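Local atomic coordinates of neurotoxin (Clostridium botulinum, PDB entry 3N7L), a protein that is the receptor-binding domain of a botulinum neurotoxin, which probably binds gangliosides on the surface of nerve cells. Residues M259-V267 with V330-P338; R373-F384 with E395-Y406. All blocks are in the same frame, centred on the assembly; numbering follows the deposited sequence.

Interaction 1 (M259-V267 with V330-P338); sequences MSKKGNGIV and VPLGALDQP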
# COMPACT_ATOMS: atom_id res chain seq x y z
N MET A 259 18.37 -6.09 7.32
CA MET A 259 19.72 -5.72 6.94
C MET A 259 20.73 -5.62 8.07
O MET A 259 20.49 -4.98 9.09
CB MET A 259 19.71 -4.38 6.21
CG MET A 259 19.80 -4.48 4.71
SD MET A 259 19.76 -2.85 3.92
CE MET A 259 21.01 -1.99 4.82
N SER A 260 21.88 -6.27 7.87
CA SER A 260 22.96 -6.23 8.84
C SER A 260 24.25 -5.96 8.06
O SER A 260 24.22 -5.76 6.84
CB SER A 260 23.07 -7.55 9.59
OG SER A 260 24.01 -7.43 10.65
N LYS A 261 25.37 -5.97 8.76
CA LYS A 261 26.66 -5.71 8.12
C LYS A 261 27.75 -6.59 8.72
O LYS A 261 27.75 -6.88 9.92
CB LYS A 261 27.01 -4.23 8.30
CG LYS A 261 28.41 -3.80 7.86
CD LYS A 261 28.59 -2.29 8.12
CE LYS A 261 29.96 -1.76 7.69
NZ LYS A 261 31.09 -2.25 8.54
N LYS A 262 28.67 -7.02 7.87
CA LYS A 262 29.81 -7.82 8.29
C LYS A 262 30.96 -7.39 7.40
O LYS A 262 30.93 -7.61 6.19
CB LYS A 262 29.56 -9.31 8.13
CG LYS A 262 30.71 -10.14 8.67
CD LYS A 262 30.33 -11.59 8.91
CE LYS A 262 31.48 -12.33 9.58
NZ LYS A 262 31.10 -13.74 9.85
N GLY A 263 31.97 -6.76 7.99
CA GLY A 263 33.07 -6.28 7.17
C GLY A 263 32.50 -5.21 6.26
O GLY A 263 31.69 -4.38 6.69
N ASN A 264 32.90 -5.22 4.99
CA ASN A 264 32.41 -4.24 4.03
C ASN A 264 31.04 -4.61 3.48
O ASN A 264 30.36 -3.78 2.87
CB ASN A 264 33.36 -4.12 2.83
CG ASN A 264 34.70 -3.55 3.21
OD1 ASN A 264 34.79 -2.46 3.76
ND2 ASN A 264 35.76 -4.30 2.91
N GLY A 265 30.63 -5.85 3.71
CA GLY A 265 29.37 -6.30 3.15
C GLY A 265 28.07 -6.12 3.91
O GLY A 265 28.03 -6.09 5.15
N ILE A 266 27.00 -5.97 3.14
CA ILE A 266 25.65 -5.88 3.68
C ILE A 266 25.19 -7.33 3.62
O ILE A 266 25.30 -7.97 2.57
CB ILE A 266 24.69 -5.07 2.77
CG1 ILE A 266 25.00 -3.57 2.84
CG2 ILE A 266 23.24 -5.35 3.18
CD1 ILE A 266 24.81 -2.97 4.23
N VAL A 267 24.71 -7.87 4.73
CA VAL A 267 24.22 -9.25 4.73
C VAL A 267 22.82 -9.25 5.33
O VAL A 267 22.49 -8.39 6.15
CB VAL A 267 25.13 -10.19 5.57
CG1 VAL A 267 26.55 -10.18 5.02
CG2 VAL A 267 25.12 -9.78 7.03
N VAL A 330 28.39 -8.35 -8.89
CA VAL A 330 29.21 -7.54 -8.00
C VAL A 330 28.39 -7.28 -6.74
O VAL A 330 27.26 -6.79 -6.80
CB VAL A 330 29.63 -6.20 -8.69
CG1 VAL A 330 28.39 -5.46 -9.19
CG2 VAL A 330 30.42 -5.34 -7.71
N PRO A 331 28.94 -7.64 -5.57
CA PRO A 331 28.19 -7.42 -4.33
C PRO A 331 28.05 -5.96 -3.96
O PRO A 331 28.89 -5.14 -4.31
CB PRO A 331 29.00 -8.19 -3.30
CG PRO A 331 30.40 -7.91 -3.76
CD PRO A 331 30.30 -8.10 -5.28
N LEU A 332 26.99 -5.66 -3.22
CA LEU A 332 26.73 -4.32 -2.74
C LEU A 332 27.02 -4.31 -1.24
O LEU A 332 26.53 -5.18 -0.51
CB LEU A 332 25.27 -3.94 -2.98
CG LEU A 332 24.97 -2.48 -2.66
CD1 LEU A 332 25.65 -1.60 -3.70
CD2 LEU A 332 23.46 -2.25 -2.65
N GLY A 333 27.82 -3.35 -0.79
CA GLY A 333 28.16 -3.28 0.63
C GLY A 333 27.95 -1.91 1.24
O GLY A 333 27.32 -1.05 0.64
N ALA A 334 28.46 -1.72 2.45
CA ALA A 334 28.33 -0.44 3.15
C ALA A 334 29.72 0.17 3.27
O ALA A 334 30.57 -0.34 4.00
CB ALA A 334 27.71 -0.66 4.54
N LEU A 335 29.94 1.28 2.57
CA LEU A 335 31.25 1.92 2.55
C LEU A 335 31.27 3.36 3.03
O LEU A 335 30.36 4.14 2.73
CB LEU A 335 31.81 1.85 1.13
CG LEU A 335 31.66 0.50 0.43
CD1 LEU A 335 31.93 0.66 -1.06
CD2 LEU A 335 32.61 -0.49 1.07
N ASP A 336 32.32 3.72 3.76
CA ASP A 336 32.48 5.09 4.23
C ASP A 336 33.30 5.73 3.10
O ASP A 336 34.53 5.71 3.12
CB ASP A 336 33.25 5.11 5.56
CG ASP A 336 33.22 6.48 6.23
OD1 ASP A 336 33.43 6.54 7.47
OD2 ASP A 336 33.00 7.49 5.53
N GLN A 337 32.59 6.28 2.12
CA GLN A 337 33.23 6.84 0.93
C GLN A 337 32.78 8.25 0.55
O GLN A 337 31.65 8.65 0.84
CB GLN A 337 32.97 5.90 -0.25
CG GLN A 337 31.47 5.70 -0.48
CD GLN A 337 31.14 4.60 -1.48
OE1 GLN A 337 29.98 4.22 -1.65
NE2 GLN A 337 32.16 4.09 -2.15
N PRO A 338 33.65 9.02 -0.11
CA PRO A 338 33.31 10.38 -0.54
C PRO A 338 32.35 10.35 -1.74
O PRO A 338 32.14 9.30 -2.35
CB PRO A 338 34.67 10.99 -0.87
CG PRO A 338 35.48 9.83 -1.32
CD PRO A 338 35.08 8.72 -0.36
O HOH W 1 32.99 -0.63 5.15
O HOH W 2 27.29 -7.63 0.50

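Interaction 2 (R373-F384 with E395-Y406); sequences RLGILSIGSYSF and EYLIPVIKIEHY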
# COMPACT_ATOMS: atom_id res chain seq x y z
N ARG A 373 21.85 3.17 -17.54
CA ARG A 373 21.88 1.96 -16.73
C ARG A 373 23.01 1.00 -17.05
O ARG A 373 23.33 0.76 -18.21
CB ARG A 373 20.54 1.24 -16.87
CG ARG A 373 19.35 2.14 -16.60
CD ARG A 373 18.04 1.40 -16.78
NE ARG A 373 16.90 2.29 -16.53
CZ ARG A 373 15.63 1.88 -16.52
NH1 ARG A 373 14.66 2.75 -16.28
NH2 ARG A 373 15.33 0.61 -16.76
N LEU A 374 23.61 0.44 -16.00
CA LEU A 374 24.71 -0.51 -16.13
C LEU A 374 24.34 -1.88 -15.59
O LEU A 374 25.00 -2.87 -15.90
CB LEU A 374 25.95 -0.02 -15.38
CG LEU A 374 26.58 1.30 -15.83
CD1 LEU A 374 27.81 1.57 -14.98
CD2 LEU A 374 26.95 1.21 -17.30
N GLY A 375 23.30 -1.94 -14.76
CA GLY A 375 22.91 -3.22 -14.20
C GLY A 375 21.68 -3.10 -13.31
O GLY A 375 21.13 -2.02 -13.16
N ILE A 376 21.26 -4.22 -12.73
CA ILE A 376 20.09 -4.21 -11.86
C ILE A 376 20.44 -4.79 -10.49
O ILE A 376 21.31 -5.65 -10.37
CB ILE A 376 18.92 -4.99 -12.53
CG1 ILE A 376 17.63 -4.79 -11.72
CG2 ILE A 376 19.27 -6.47 -12.65
CD1 ILE A 376 16.42 -5.40 -12.38
N LEU A 377 19.76 -4.31 -9.45
CA LEU A 377 20.01 -4.78 -8.09
C LEU A 377 19.14 -5.97 -7.75
O LEU A 377 17.92 -5.91 -7.85
CB LEU A 377 19.75 -3.66 -7.07
CG LEU A 377 20.02 -4.04 -5.60
CD1 LEU A 377 21.50 -4.36 -5.41
CD2 LEU A 377 19.61 -2.89 -4.68
N SER A 378 19.78 -7.06 -7.34
CA SER A 378 19.05 -8.25 -6.96
C SER A 378 19.56 -8.73 -5.60
O SER A 378 20.19 -7.97 -4.86
CB SER A 378 19.22 -9.35 -8.01
OG SER A 378 18.31 -10.41 -7.79
N ILE A 379 19.32 -10.00 -5.28
CA ILE A 379 19.73 -10.56 -4.01
C ILE A 379 20.05 -12.04 -4.21
O ILE A 379 19.51 -12.66 -5.12
CB ILE A 379 18.59 -10.39 -2.97
CG1 ILE A 379 19.05 -10.77 -1.57
CG2 ILE A 379 17.40 -11.25 -3.38
CD1 ILE A 379 18.02 -10.38 -0.50
N GLY A 380 20.91 -12.59 -3.38
CA GLY A 380 21.24 -14.00 -3.52
C GLY A 380 22.24 -14.45 -2.48
O GLY A 380 22.89 -13.64 -1.82
N SER A 381 22.38 -15.76 -2.33
CA SER A 381 23.32 -16.30 -1.37
C SER A 381 24.60 -16.74 -2.06
O SER A 381 24.56 -17.48 -3.04
CB SER A 381 22.69 -17.47 -0.62
OG SER A 381 23.55 -17.94 0.40
N TYR A 382 25.73 -16.26 -1.56
CA TYR A 382 27.02 -16.61 -2.13
C TYR A 382 28.00 -16.98 -1.04
O TYR A 382 27.95 -16.46 0.08
CB TYR A 382 27.56 -15.45 -2.96
CG TYR A 382 26.62 -15.07 -4.08
CD1 TYR A 382 25.62 -14.12 -3.88
CD2 TYR A 382 26.70 -15.71 -5.32
CE1 TYR A 382 24.71 -13.82 -4.88
CE2 TYR A 382 25.78 -15.42 -6.33
CZ TYR A 382 24.79 -14.47 -6.10
OH TYR A 382 23.88 -14.19 -7.09
N SER A 383 28.91 -17.89 -1.37
CA SER A 383 29.90 -18.36 -0.42
C SER A 383 31.24 -17.66 -0.58
O SER A 383 31.95 -17.86 -1.56
CB SER A 383 30.10 -19.88 -0.59
OG SER A 383 31.12 -20.36 0.26
N PHE A 384 31.58 -16.82 0.39
CA PHE A 384 32.86 -16.13 0.37
C PHE A 384 33.24 -15.69 1.78
O PHE A 384 32.70 -16.23 2.76
CB PHE A 384 32.85 -14.94 -0.62
CG PHE A 384 31.86 -13.84 -0.30
CD1 PHE A 384 32.30 -12.55 -0.02
CD2 PHE A 384 30.49 -14.08 -0.34
CE1 PHE A 384 31.39 -11.51 0.21
CE2 PHE A 384 29.57 -13.05 -0.11
CZ PHE A 384 30.02 -11.76 0.17
N GLU A 395 28.32 -18.96 3.49
CA GLU A 395 27.20 -18.53 2.66
C GLU A 395 26.62 -17.26 3.27
O GLU A 395 26.33 -17.21 4.46
CB GLU A 395 26.12 -19.62 2.61
CG GLU A 395 26.48 -20.82 1.72
CD GLU A 395 26.27 -20.54 0.22
OE1 GLU A 395 26.86 -21.27 -0.61
OE2 GLU A 395 25.51 -19.61 -0.12
N TYR A 396 26.46 -16.23 2.45
CA TYR A 396 25.89 -14.97 2.88
C TYR A 396 24.81 -14.56 1.90
O TYR A 396 25.02 -14.62 0.68
CB TYR A 396 26.95 -13.85 2.92
CG TYR A 396 27.98 -14.00 4.03
CD1 TYR A 396 27.61 -13.85 5.37
CD2 TYR A 396 29.30 -14.32 3.74
CE1 TYR A 396 28.54 -14.03 6.39
CE2 TYR A 396 30.24 -14.50 4.76
CZ TYR A 396 29.85 -14.36 6.08
OH TYR A 396 30.76 -14.56 7.09
N LEU A 397 23.65 -14.18 2.43
CA LEU A 397 22.55 -13.72 1.60
C LEU A 397 22.89 -12.24 1.48
O LEU A 397 22.91 -11.51 2.48
CB LEU A 397 21.21 -13.92 2.31
CG LEU A 397 19.95 -13.46 1.58
CD1 LEU A 397 19.85 -14.16 0.21
CD2 LEU A 397 18.73 -13.76 2.44
N ILE A 398 23.15 -11.80 0.25
CA ILE A 398 23.56 -10.42 0.04
C ILE A 398 22.90 -9.70 -1.12
O ILE A 398 22.36 -10.33 -2.03
CB ILE A 398 25.07 -10.35 -0.27
CG1 ILE A 398 25.35 -11.11 -1.57
CG2 ILE A 398 25.88 -10.95 0.88
CD1 ILE A 398 26.67 -10.76 -2.23
N PRO A 399 22.92 -8.37 -1.08
CA PRO A 399 22.33 -7.58 -2.16
C PRO A 399 23.44 -7.69 -3.22
O PRO A 399 24.62 -7.57 -2.88
CB PRO A 399 22.20 -6.19 -1.55
CG PRO A 399 23.35 -6.13 -0.60
CD PRO A 399 23.37 -7.50 0.02
N VAL A 400 23.07 -7.93 -4.47
CA VAL A 400 24.05 -8.11 -5.53
C VAL A 400 23.58 -7.47 -6.83
O VAL A 400 22.39 -7.44 -7.12
CB VAL A 400 24.31 -9.63 -5.77
CG1 VAL A 400 23.02 -10.30 -6.25
CG2 VAL A 400 25.43 -9.85 -6.77
N ILE A 401 24.52 -6.94 -7.60
CA ILE A 401 24.17 -6.31 -8.87
C ILE A 401 24.59 -7.20 -10.04
O ILE A 401 25.69 -7.73 -10.06
CB ILE A 401 24.88 -4.94 -9.01
CG1 ILE A 401 24.45 -4.01 -7.87
CG2 ILE A 401 24.53 -4.30 -10.35
CD1 ILE A 401 25.17 -2.70 -7.84
N LYS A 402 23.68 -7.39 -11.00
CA LYS A 402 23.98 -8.18 -12.19
C LYS A 402 24.29 -7.09 -13.22
O LYS A 402 23.41 -6.33 -13.62
CB LYS A 402 22.77 -9.00 -12.63
CG LYS A 402 22.98 -9.80 -13.91
CD LYS A 402 24.09 -10.84 -13.75
CE LYS A 402 24.40 -11.53 -15.07
NZ LYS A 402 23.22 -12.24 -15.61
N ILE A 403 25.55 -7.03 -13.65
CA ILE A 403 25.99 -5.98 -14.56
C ILE A 403 25.38 -5.82 -15.95
O ILE A 403 24.32 -5.22 -16.10
CB ILE A 403 27.53 -5.99 -14.65
CG1 ILE A 403 28.10 -5.73 -13.26
CG2 ILE A 403 28.03 -4.91 -15.60
CD1 ILE A 403 27.56 -4.46 -12.63
N GLU A 404 26.04 -6.33 -16.98
CA GLU A 404 25.56 -6.12 -18.34
C GLU A 404 24.37 -6.93 -18.83
O GLU A 404 23.49 -6.39 -19.51
CB GLU A 404 26.73 -6.33 -19.31
CG GLU A 404 26.42 -5.93 -20.73
CD GLU A 404 27.55 -6.28 -21.66
OE1 GLU A 404 28.71 -5.96 -21.32
OE2 GLU A 404 27.28 -6.87 -22.73
N HIS A 405 24.33 -8.21 -18.51
CA HIS A 405 23.24 -9.05 -18.97
C HIS A 405 22.26 -9.40 -17.87
O HIS A 405 22.53 -10.27 -17.04
CB HIS A 405 23.83 -10.32 -19.60
CG HIS A 405 24.87 -10.05 -20.64
ND1 HIS A 405 26.19 -9.80 -20.32
CD2 HIS A 405 24.78 -9.93 -21.98
CE1 HIS A 405 26.86 -9.53 -21.43
NE2 HIS A 405 26.03 -9.60 -22.45
N TYR A 406 21.12 -8.72 -17.86
CA TYR A 406 20.10 -8.94 -16.85
C TYR A 406 18.66 -8.88 -17.38
O TYR A 406 17.74 -8.52 -16.65
CB TYR A 406 20.28 -7.93 -15.71
CG TYR A 406 20.21 -6.48 -16.14
CD1 TYR A 406 18.99 -5.82 -16.24
CD2 TYR A 406 21.37 -5.77 -16.44
CE1 TYR A 406 18.92 -4.48 -16.63
CE2 TYR A 406 21.31 -4.43 -16.84
CZ TYR A 406 20.09 -3.80 -16.93
OH TYR A 406 20.02 -2.48 -17.31
O HOH W 3 17.25 -1.39 -18.20
O HOH W 4 22.00 -1.57 -18.89

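Interaction 1 (M259-V267 with V330-P338)
Ile-266 lies over the backbone of Gly-333 and reaches the methyl of Ala-334, at the place where a tight hairpin meets a strand running steeply across it (106° between strand directions). From the backbone outwards, its CB sits 3.8 Å from Leu-332 O; CG1 rests on Gly-333, 3.7 Å from its C; and CD1 ends 3.7 Å from Ala-334 CB. What steers this branch along the strand is chi1 of -73°, which sets CG1 beside the backbone N and opposite the carbonyl carbon.

The same methyl of Ala-334 meets the stem of Lys-261 from CD to CE. Beyond it the lysine chain bends, and NZ donates a 2.9 Å hydrogen bond to Gly-263 O, a carbonyl of the type II' turn from Lys-262 to Gly-265. That turn presents Asn-264 O to Ala-334 N, a 2.8 Å hydrogen bond with an angle of 150° at the hydrogen. Gly-333 and Gly-265 bring their CA atoms to 4.1 Å, a single bridge between the backbones.

Two waters complete the joint. One donates to both Asn-264 OD1 and Ala-334 O, the other to Ile-266 O and Leu-332 O. Beyond the pair, Leu-316 also packs on Ile-266 and Tyr-314 on Ala-334. Where this hairpin of the beta-trefoil meets the strand, a single direct hydrogen bond is thus supplemented by apolar contact and two water bridges.

Interaction 2 (R373-F384 with E395-Y406)
The two strands run antiparallel, strongly twisted, with 145° between their directions, and are laced by backbone hydrogen bonds in reciprocal pairs from Ile-376 with Lys-402 to Tyr-382 with Tyr-396. The bond from Ser-378 N to Val-400 O is short at 2.6 Å and nearly straight, whereas Val-400 N reaches Ser-378 O from above the carbonyl plane. Between these pairs come the non-hydrogen-bonded ones, such as Leu-377 with Ile-401 and Ile-379 with Pro-399.

On the face bearing these residues, Leu-377 CD1 packs on Ile-401 CG1, and Ile-379 CG1 comes 3.9 Å from Leu-397 CD1. Near the hairpin's connecting loop this face turns polar: Ser-381 OG donates to Glu-395 OE2 at 2.6 Å, the glutamate folding back at chi2 (-79°) to offer that oxygen.

This is a long beta hairpin of the beta-trefoil that forms the C-terminal half of the receptor-binding domain. Strand 359-366 flanks 373-384, and strand 329-335 flanks 394-402.

The other face carries Tyr-382, Ile-398 and Tyr-396. Tyr-382 crosses Ile-398 at about a right angle and meets it with its ring edge, Tyr-382 CD1 lying 3.8 Å from Ile-398 CG1. Phe-384, at the end of its strand, brings its ring up to Tyr-396, which points an edge at the phenylalanine face in a T-shaped pair, centroids 5.7 Å apart and planes at 76°; the tyrosine hydroxyl is bonded outside the hairpin to Asp-389.

At the opposite end, beside the Ile-376 and Lys-402 pair, the Tyr-406 ring lies over Gly-375 and Ile-376. Ile-376 CB makes a CH-pi contact 4.2 Å from the ring centroid, and CG2 presses on Tyr-406 CB at 3.5 Å. One water links Tyr-406 OH to Arg-373 NH2, another to Arg-373 O, while Arg-373 NH1 forms a salt bridge with Glu-300.

Both contacts belong to the C-terminal receptor-binding region, with centres 13 Å apart, and interaction 1 closes along the chain before interaction 2 opens. They meet in one antiparallel sheet, where strand 329-335 of interaction 1 pairs with strand 394-402 of interaction 2; Val-330 O and Ile-401 N, 2.9 Å apart, probably share a hydrogen bond. The small hairpin of 257-262 and 265-270 also reaches both: Ile-266 O packs against Pro-399 CD, and Lys-262 NZ lies 2.9 Å from Tyr-396 OH, a probable hydrogen bond. One short hairpin thus touches two neighbouring strands, joining early and late parts of the domain that probably recognises gangliosides.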